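PTS-dependent dihydroxyacetone kinase, ADP-binding subunit dhaL (Lactococcus lactis subsp. lactis, PDB 3CR3) carries ADP that is phosphorylated to ATP by DhaM and passes the phosphoryl group on to dihydroxyacetone bound to DhaK. Local coordinates at residues A[26-31]-A[171-176]; A[46-51]-A[69-74]; A[63-68]-A[86-91]. One frame throughout, in Å; residues are numbered along the deposited sequence.

Contact 1 lies at the magnesium-ADP site, whereas contacts 2 and 3 belong to the helical body of the domain, away from it. Contacts 2 and 3 share helix 60-74, which packs against helix 37-54 in contact 2 and against helix 79-94 in contact 3. Their centres are about 11 Å apart and they touch: Met69 CE lies 3.5 Å from Leu88 CD1, and the Thr48 and Val67 side chains also meet. Contact 1 is centred about 23 Å from contact 2 and about 26 Å from contact 3, touching neither, yet it closes a chain loop that encloses both. A bound ADP is about 10 Å from the Leu71 side chain and about 13 Å from that of Phe87.

Contact 1: A[26-31]-A[171-176]; sequences SELDGP and GHIDPG. With MG (magnesium ion), chain E; ADP (adenosine-5'-diphosphate), chain G.
Leu28, Asp29 and Pro31, at and just past the end of helix 22-28, meet His172, Ile173 and Pro175, where the chain enters helix 175-191, in a partly buried, largely apolar contact beside the magnesium-ADP site. Leu28 sends CB to Pro175 CB (3.9 Å) and CD1 to Ile173 CG2. A water between the segments donates one hydrogen bond to Leu28 O and another to Ile173 O. Farther out, Pro31 CB sits over the centre of one face of the His172 ring, 3.6 Å from its centroid and 13° off the normal, a CH-pi contact. An alanine in place of His172 would probably leave Pro31 CB without this flat face and open a gap beside it. On the ligand side, Pro175 CG lies 3.5 Å from Asp29 OD1. Chi1 of -156° sets Asp29 CG anti to the backbone N, and from there OD2 binds the magnesium ion at 2.1 Å, a site completed by Asp34, Asp36, two ADP oxygens and a water that also donates to Asp29 OD1. Asp174, the N-cap of helix 175-191, accepts hydrogen bonds from ADP O3' on OD1 (2.6 Å) and from ADP O2' on OD2 (2.8 Å); Gly176 N donates to O3'. The apolar seam lies between a carboxylate that binds the metal carrying the diphosphate and another that holds both ribose hydroxyls, consistent with metal and ribose being set together from two segments far apart in the chain.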
# COMPACT_ATOMS: atom_id res chain seq x y z
N SER A 26 -16.77 9.69 19.41
CA SER A 26 -15.63 10.02 18.55
C SER A 26 -14.36 10.26 19.40
O SER A 26 -13.25 9.98 18.95
CB SER A 26 -15.95 11.25 17.71
OG SER A 26 -17.02 10.98 16.83
N GLU A 27 -14.54 10.78 20.61
CA GLU A 27 -13.45 10.99 21.55
C GLU A 27 -12.83 9.66 21.95
O GLU A 27 -11.63 9.51 21.94
CB GLU A 27 -13.95 11.73 22.79
CG GLU A 27 -12.89 12.10 23.76
CD GLU A 27 -13.47 12.71 25.00
OE1 GLU A 27 -13.97 13.86 24.91
OE2 GLU A 27 -13.43 12.05 26.06
N LEU A 28 -13.68 8.70 22.29
CA LEU A 28 -13.25 7.34 22.52
C LEU A 28 -12.51 6.74 21.32
O LEU A 28 -11.61 5.94 21.51
CB LEU A 28 -14.44 6.47 22.92
CG LEU A 28 -15.13 6.76 24.26
CD1 LEU A 28 -16.17 5.70 24.49
CD2 LEU A 28 -14.16 6.80 25.44
N ASP A 29 -12.89 7.15 20.10
CA ASP A 29 -12.30 6.65 18.85
C ASP A 29 -11.03 7.40 18.45
O ASP A 29 -10.49 7.20 17.36
CB ASP A 29 -13.34 6.73 17.74
CG ASP A 29 -13.08 5.76 16.60
OD1 ASP A 29 -12.57 4.63 16.81
OD2 ASP A 29 -13.41 6.13 15.47
N GLY A 30 -10.56 8.29 19.33
CA GLY A 30 -9.36 9.07 19.08
C GLY A 30 -8.06 8.33 19.40
O GLY A 30 -7.26 8.11 18.52
N PRO A 31 -7.85 7.95 20.68
CA PRO A 31 -6.60 7.27 21.04
C PRO A 31 -6.45 5.92 20.34
O PRO A 31 -5.33 5.49 20.05
CB PRO A 31 -6.75 7.08 22.56
CG PRO A 31 -7.76 8.10 22.99
CD PRO A 31 -8.72 8.14 21.85
N GLY A 171 -6.14 0.84 28.45
CA GLY A 171 -6.45 2.09 29.15
C GLY A 171 -7.42 2.99 28.41
O GLY A 171 -7.69 4.11 28.87
N HIS A 172 -7.96 2.51 27.29
CA HIS A 172 -8.92 3.26 26.50
C HIS A 172 -10.20 2.48 26.27
O HIS A 172 -10.16 1.33 25.80
CB HIS A 172 -8.29 3.72 25.17
CG HIS A 172 -7.07 4.57 25.36
ND1 HIS A 172 -7.14 5.86 25.84
CD2 HIS A 172 -5.76 4.28 25.22
CE1 HIS A 172 -5.91 6.34 25.96
NE2 HIS A 172 -5.06 5.41 25.59
N ILE A 173 -11.33 3.09 26.62
CA ILE A 173 -12.64 2.46 26.42
C ILE A 173 -12.95 2.33 24.91
O ILE A 173 -12.73 3.26 24.16
CB ILE A 173 -13.76 3.24 27.18
CG1 ILE A 173 -13.49 3.19 28.69
CG2 ILE A 173 -15.16 2.74 26.78
CD1 ILE A 173 -14.32 4.16 29.55
N ASP A 174 -13.42 1.15 24.49
CA ASP A 174 -13.76 0.90 23.08
C ASP A 174 -15.03 1.64 22.65
O ASP A 174 -16.07 1.49 23.28
CB ASP A 174 -13.98 -0.60 22.87
CG ASP A 174 -14.27 -0.94 21.43
OD1 ASP A 174 -13.46 -0.59 20.54
OD2 ASP A 174 -15.33 -1.55 21.19
N PRO A 175 -14.96 2.46 21.59
CA PRO A 175 -16.15 3.21 21.17
C PRO A 175 -17.37 2.36 20.72
O PRO A 175 -18.48 2.69 21.09
CB PRO A 175 -15.64 4.11 20.02
CG PRO A 175 -14.32 3.58 19.62
CD PRO A 175 -13.76 2.80 20.79
N GLY A 176 -17.17 1.31 19.93
CA GLY A 176 -18.24 0.41 19.54
C GLY A 176 -18.92 -0.26 20.74
O GLY A 176 -20.13 -0.48 20.71
MG MG E . -13.56 5.25 13.56
PB ADP G . -13.71 2.48 11.95
O1B ADP G . -13.47 3.96 11.93
O2B ADP G . -13.72 1.87 10.59
O3B ADP G . -12.82 1.73 12.95
PA ADP G . -15.93 3.07 13.73
O1A ADP G . -14.99 4.03 14.37
O2A ADP G . -17.26 3.61 13.28
O3A ADP G . -15.23 2.30 12.48
O5' ADP G . -16.20 1.83 14.73
C5' ADP G . -15.15 1.32 15.55
C4' ADP G . -15.72 0.16 16.34
O4' ADP G . -16.04 -0.95 15.50
C3' ADP G . -14.75 -0.39 17.37
O3' ADP G . -14.87 0.37 18.58
C2' ADP G . -15.19 -1.85 17.54
O2' ADP G . -16.13 -2.02 18.60
C1' ADP G . -15.92 -2.16 16.25
N9 ADP G . -15.13 -3.11 15.44
C8 ADP G . -14.10 -2.76 14.64
N7 ADP G . -13.59 -3.84 14.04
C5 ADP G . -14.29 -4.91 14.48
C6 ADP G . -14.26 -6.36 14.24
N6 ADP G . -13.35 -6.86 13.38
N1 ADP G . -15.16 -7.14 14.88
C2 ADP G . -16.08 -6.63 15.72
N3 ADP G . -16.16 -5.32 15.99
C4 ADP G . -15.31 -4.43 15.41
O HOH W 1 -10.90 5.14 23.89
O HOH W 2 -11.93 3.78 14.40

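Contact 2: A[46-51]-A[69-74]; sequences SETMKA and MTLMSK
Thr70 pushes its methyl group against the backbone of Glu47 and Thr48, where two consecutive helices, 37-54 and 60-74, form a roughly antiparallel helical hairpin, part of the up-and-down helical bundle of DhaL. The axes of the short segments come within 9.0 Å at 139°, and the closest CA pair is Thr48 with Thr70. The packed part is built from the two threonines and Leu71. Thr70 CG2, anti to its own backbone N (chi1 -46° puts OG1 beside that N instead), rests 3.4 Å from Thr48 N and 3.6 Å from Glu47 C, thus on the peptide joining these residues. Thr48 OG1 meets Leu71 CD2 at 3.4 Å as well as Thr70 CG2. Neither hydroxyl bonds across the contact: Thr48 OG1 bonds to Gly44 O and Thr70 OG1 to Lys66 O, so each has its polar partner one turn back in its own helix and meets only carbon across the contact. Ala51 CB adds a looser touch, 3.9 Å from Thr70 OG1.
The other side, toward exposed Lys74, is slack. Here Glu47 and Lys74 meet through their aliphatic parts, Glu47 CG lying 3.9 Å from Lys74 CG. Lys74 bends at chi2 (-76°), and Lys74 NZ stays 5.1 Å from Glu47 OE1, too far for a salt bridge. Glu47 OE2 instead forms a salt bridge, its hydrogen bond weak, at 3.2 Å with Lys50 NZ of its own helix. Beyond this contact, Ser73 OG bonds to an acidic side chain of another protein chain. The helices are therefore joined by methyls against a peptide and a hydroxyl, with both threonine hydroxyls bonded within their own helices, while the opposite charges at the solvent side probably attract only weakly.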
# COMPACT_ATOMS: atom_id res chain seq x y z
N SER A 46 -29.42 9.03 12.33
CA SER A 46 -30.28 10.12 11.85
C SER A 46 -30.96 9.68 10.56
O SER A 46 -32.17 9.73 10.46
CB SER A 46 -29.50 11.41 11.64
OG SER A 46 -28.27 11.15 10.99
N GLU A 47 -30.17 9.21 9.61
CA GLU A 47 -30.68 8.62 8.37
C GLU A 47 -31.64 7.46 8.60
O GLU A 47 -32.67 7.39 7.92
CB GLU A 47 -29.52 8.21 7.46
CG GLU A 47 -28.78 9.41 6.88
CD GLU A 47 -29.70 10.31 6.05
OE1 GLU A 47 -30.35 9.79 5.11
OE2 GLU A 47 -29.77 11.52 6.34
N THR A 48 -31.33 6.56 9.54
CA THR A 48 -32.23 5.47 9.91
C THR A 48 -33.61 5.99 10.34
O THR A 48 -34.63 5.54 9.83
CB THR A 48 -31.62 4.55 11.00
OG1 THR A 48 -30.49 3.86 10.45
CG2 THR A 48 -32.63 3.52 11.49
N MSE A 49 -33.62 6.93 11.27
CA MSE A 49 -34.88 7.47 11.79
C MSE A 49 -35.68 8.20 10.70
O MSE A 49 -36.92 8.14 10.69
CB MSE A 49 -34.66 8.35 13.01
CG MSE A 49 -34.06 7.63 14.22
SE MSE A 49 -34.79 5.85 14.60
CE MSE A 49 -36.60 6.42 15.14
N LYS A 50 -34.98 8.88 9.79
CA LYS A 50 -35.61 9.49 8.61
C LYS A 50 -36.29 8.42 7.76
O LYS A 50 -37.47 8.54 7.41
CB LYS A 50 -34.59 10.21 7.73
CG LYS A 50 -34.03 11.51 8.27
CD LYS A 50 -33.45 12.33 7.11
CE LYS A 50 -32.30 13.21 7.56
NZ LYS A 50 -31.80 14.05 6.42
N ALA A 51 -35.55 7.36 7.44
CA ALA A 51 -36.05 6.27 6.60
C ALA A 51 -37.23 5.52 7.23
O ALA A 51 -38.13 5.08 6.51
CB ALA A 51 -34.92 5.31 6.25
N MSE A 69 -29.99 -1.85 6.03
CA MSE A 69 -29.63 -1.23 4.76
C MSE A 69 -29.22 0.24 4.89
O MSE A 69 -28.29 0.68 4.22
CB MSE A 69 -30.75 -1.37 3.71
CG MSE A 69 -31.19 -2.81 3.46
SE MSE A 69 -29.73 -4.03 2.96
CE MSE A 69 -29.19 -4.78 4.67
N THR A 70 -29.90 0.97 5.77
CA THR A 70 -29.56 2.38 6.03
C THR A 70 -28.15 2.52 6.65
O THR A 70 -27.34 3.31 6.18
CB THR A 70 -30.61 3.07 6.93
OG1 THR A 70 -31.93 2.77 6.46
CG2 THR A 70 -30.42 4.57 6.92
N LEU A 71 -27.88 1.73 7.69
CA LEU A 71 -26.56 1.74 8.34
C LEU A 71 -25.46 1.28 7.38
O LEU A 71 -24.37 1.86 7.36
CB LEU A 71 -26.56 0.91 9.64
CG LEU A 71 -27.49 1.36 10.79
CD1 LEU A 71 -27.34 0.44 12.02
CD2 LEU A 71 -27.30 2.81 11.19
N MSE A 72 -25.76 0.28 6.55
CA MSE A 72 -24.80 -0.23 5.57
C MSE A 72 -24.42 0.81 4.51
O MSE A 72 -23.28 0.86 4.07
CB MSE A 72 -25.31 -1.50 4.89
CG MSE A 72 -25.17 -2.76 5.74
SE MSE A 72 -25.15 -4.36 4.66
CE MSE A 72 -25.67 -5.70 5.98
N SER A 73 -25.38 1.64 4.11
CA SER A 73 -25.12 2.71 3.15
C SER A 73 -24.47 3.95 3.77
O SER A 73 -23.51 4.49 3.20
CB SER A 73 -26.42 3.11 2.44
OG SER A 73 -26.91 2.04 1.65
N LYS A 74 -24.97 4.38 4.93
CA LYS A 74 -24.66 5.72 5.47
C LYS A 74 -23.50 5.80 6.50
O LYS A 74 -23.05 6.90 6.83
CB LYS A 74 -25.94 6.36 6.03
CG LYS A 74 -27.09 6.48 5.01
CD LYS A 74 -26.86 7.61 4.01
CE LYS A 74 -27.97 7.72 2.97
NZ LYS A 74 -27.85 6.68 1.89

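Contact 3: A[63-68]-A[86-91]; sequences IFKKVA and AFLAMS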
# COMPACT_ATOMS: atom_id res chain seq x y z
N ILE A 63 -38.69 -3.63 9.81
CA ILE A 63 -37.97 -2.53 10.47
C ILE A 63 -36.47 -2.81 10.51
O ILE A 63 -35.68 -1.97 10.09
CB ILE A 63 -38.47 -2.26 11.90
CG1 ILE A 63 -40.01 -2.12 11.90
CG2 ILE A 63 -37.77 -1.01 12.48
CD1 ILE A 63 -40.64 -2.02 13.28
N PHE A 64 -36.10 -3.98 11.04
CA PHE A 64 -34.70 -4.37 11.14
C PHE A 64 -34.00 -4.38 9.77
O PHE A 64 -32.85 -3.94 9.67
CB PHE A 64 -34.58 -5.74 11.82
CG PHE A 64 -34.99 -5.76 13.30
CD1 PHE A 64 -34.96 -4.60 14.07
CD2 PHE A 64 -35.35 -6.95 13.91
CE1 PHE A 64 -35.32 -4.62 15.41
CE2 PHE A 64 -35.70 -6.99 15.25
CZ PHE A 64 -35.68 -5.82 16.01
N LYS A 65 -34.69 -4.85 8.73
CA LYS A 65 -34.13 -4.85 7.38
C LYS A 65 -33.82 -3.43 6.91
O LYS A 65 -32.78 -3.20 6.28
CB LYS A 65 -35.07 -5.56 6.38
CG LYS A 65 -34.49 -5.64 4.96
CD LYS A 65 -35.10 -6.78 4.12
CE LYS A 65 -34.51 -6.79 2.69
NZ LYS A 65 -33.00 -6.77 2.69
N LYS A 66 -34.72 -2.49 7.22
CA LYS A 66 -34.56 -1.08 6.87
C LYS A 66 -33.40 -0.44 7.64
O LYS A 66 -32.64 0.39 7.09
CB LYS A 66 -35.86 -0.31 7.14
CG LYS A 66 -35.85 1.18 6.76
CD LYS A 66 -35.47 1.41 5.29
CE LYS A 66 -36.67 1.27 4.35
NZ LYS A 66 -36.19 1.24 2.93
N VAL A 67 -33.25 -0.84 8.90
CA VAL A 67 -32.13 -0.39 9.73
C VAL A 67 -30.83 -0.90 9.12
O VAL A 67 -29.90 -0.13 8.89
CB VAL A 67 -32.29 -0.84 11.21
CG1 VAL A 67 -31.02 -0.50 12.03
CG2 VAL A 67 -33.51 -0.21 11.82
N ALA A 68 -30.77 -2.19 8.83
CA ALA A 68 -29.58 -2.80 8.26
C ALA A 68 -29.09 -2.09 6.99
O ALA A 68 -27.92 -1.74 6.88
CB ALA A 68 -29.82 -4.27 8.01
N ALA A 86 -25.64 -7.22 11.91
CA ALA A 86 -26.39 -7.54 13.13
C ALA A 86 -27.88 -7.37 12.84
O ALA A 86 -28.65 -8.30 13.02
CB ALA A 86 -25.94 -6.66 14.31
N PHE A 87 -28.27 -6.20 12.34
CA PHE A 87 -29.68 -5.96 12.08
C PHE A 87 -30.27 -6.86 10.99
O PHE A 87 -31.42 -7.26 11.08
CB PHE A 87 -29.95 -4.46 11.86
CG PHE A 87 -30.09 -3.70 13.15
CD1 PHE A 87 -31.29 -3.70 13.84
CD2 PHE A 87 -29.00 -3.03 13.71
CE1 PHE A 87 -31.43 -3.03 15.05
CE2 PHE A 87 -29.12 -2.36 14.92
CZ PHE A 87 -30.33 -2.36 15.59
N LEU A 88 -29.47 -7.21 10.00
CA LEU A 88 -29.93 -8.07 8.92
C LEU A 88 -30.31 -9.46 9.45
O LEU A 88 -31.34 -10.02 9.06
CB LEU A 88 -28.86 -8.18 7.84
CG LEU A 88 -29.30 -8.66 6.46
CD1 LEU A 88 -30.45 -7.81 5.87
CD2 LEU A 88 -28.10 -8.65 5.54
N ALA A 89 -29.47 -10.01 10.32
CA ALA A 89 -29.72 -11.31 10.92
C ALA A 89 -30.94 -11.24 11.84
O ALA A 89 -31.79 -12.14 11.82
CB ALA A 89 -28.51 -11.78 11.69
N MSE A 90 -31.04 -10.16 12.61
CA MSE A 90 -32.20 -9.90 13.46
C MSE A 90 -33.48 -9.77 12.64
O MSE A 90 -34.55 -10.20 13.08
CB MSE A 90 -31.99 -8.65 14.33
CG MSE A 90 -30.87 -8.83 15.36
SE MSE A 90 -30.55 -7.24 16.43
CE MSE A 90 -29.48 -6.17 15.30
N SER A 91 -33.36 -9.17 11.46
CA SER A 91 -34.48 -9.09 10.53
C SER A 91 -34.96 -10.51 10.17
O SER A 91 -36.15 -10.81 10.26
CB SER A 91 -34.08 -8.32 9.27
OG SER A 91 -35.18 -8.20 8.38
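Helices 60-74 and 79-94 run nearly antiparallel, the axes of segments 63-68 and 86-91 approaching to 7.6 Å at 161°, with CA atoms nearest at Phe64-Ser91 and Ala68-Phe87. Phe87 carries the buried centre. Val67 CG1 stands over the middle of one ring face, 3.5 Å from the centroid and 12° off the normal, a CH-pi contact. The selenomethionine Met90 puts its CE methyl over the opposite face, so the ring lies between two methyls, which probably limits its rotation. In plane with this ring, Phe64 CD1 meets its edge at Phe87 CD1 (3.8 Å), the two ring planes inclined at 59°. The pair forms a helical hairpin of the up-and-down helix bundle characteristic of the DhaL family; Leu11 of helix 4-20 packs on Val67, and Leu103 of helix 100-115 on Phe64. The edge of the Phe64 ring also has Met90 O near its plane, 3.4 Å from CD2, while Met90 SE makes a Met-aromatic contact 5.3 Å from the ring centroid. Small residues are consistent with the close approach of the backbones: Ala68 CB lies 3.6 Å from Leu88 N, and Ser91 CB packs against Phe64 CB. Ser91 OG, anti to its backbone N, reaches Lys65 CB at 3.3 Å.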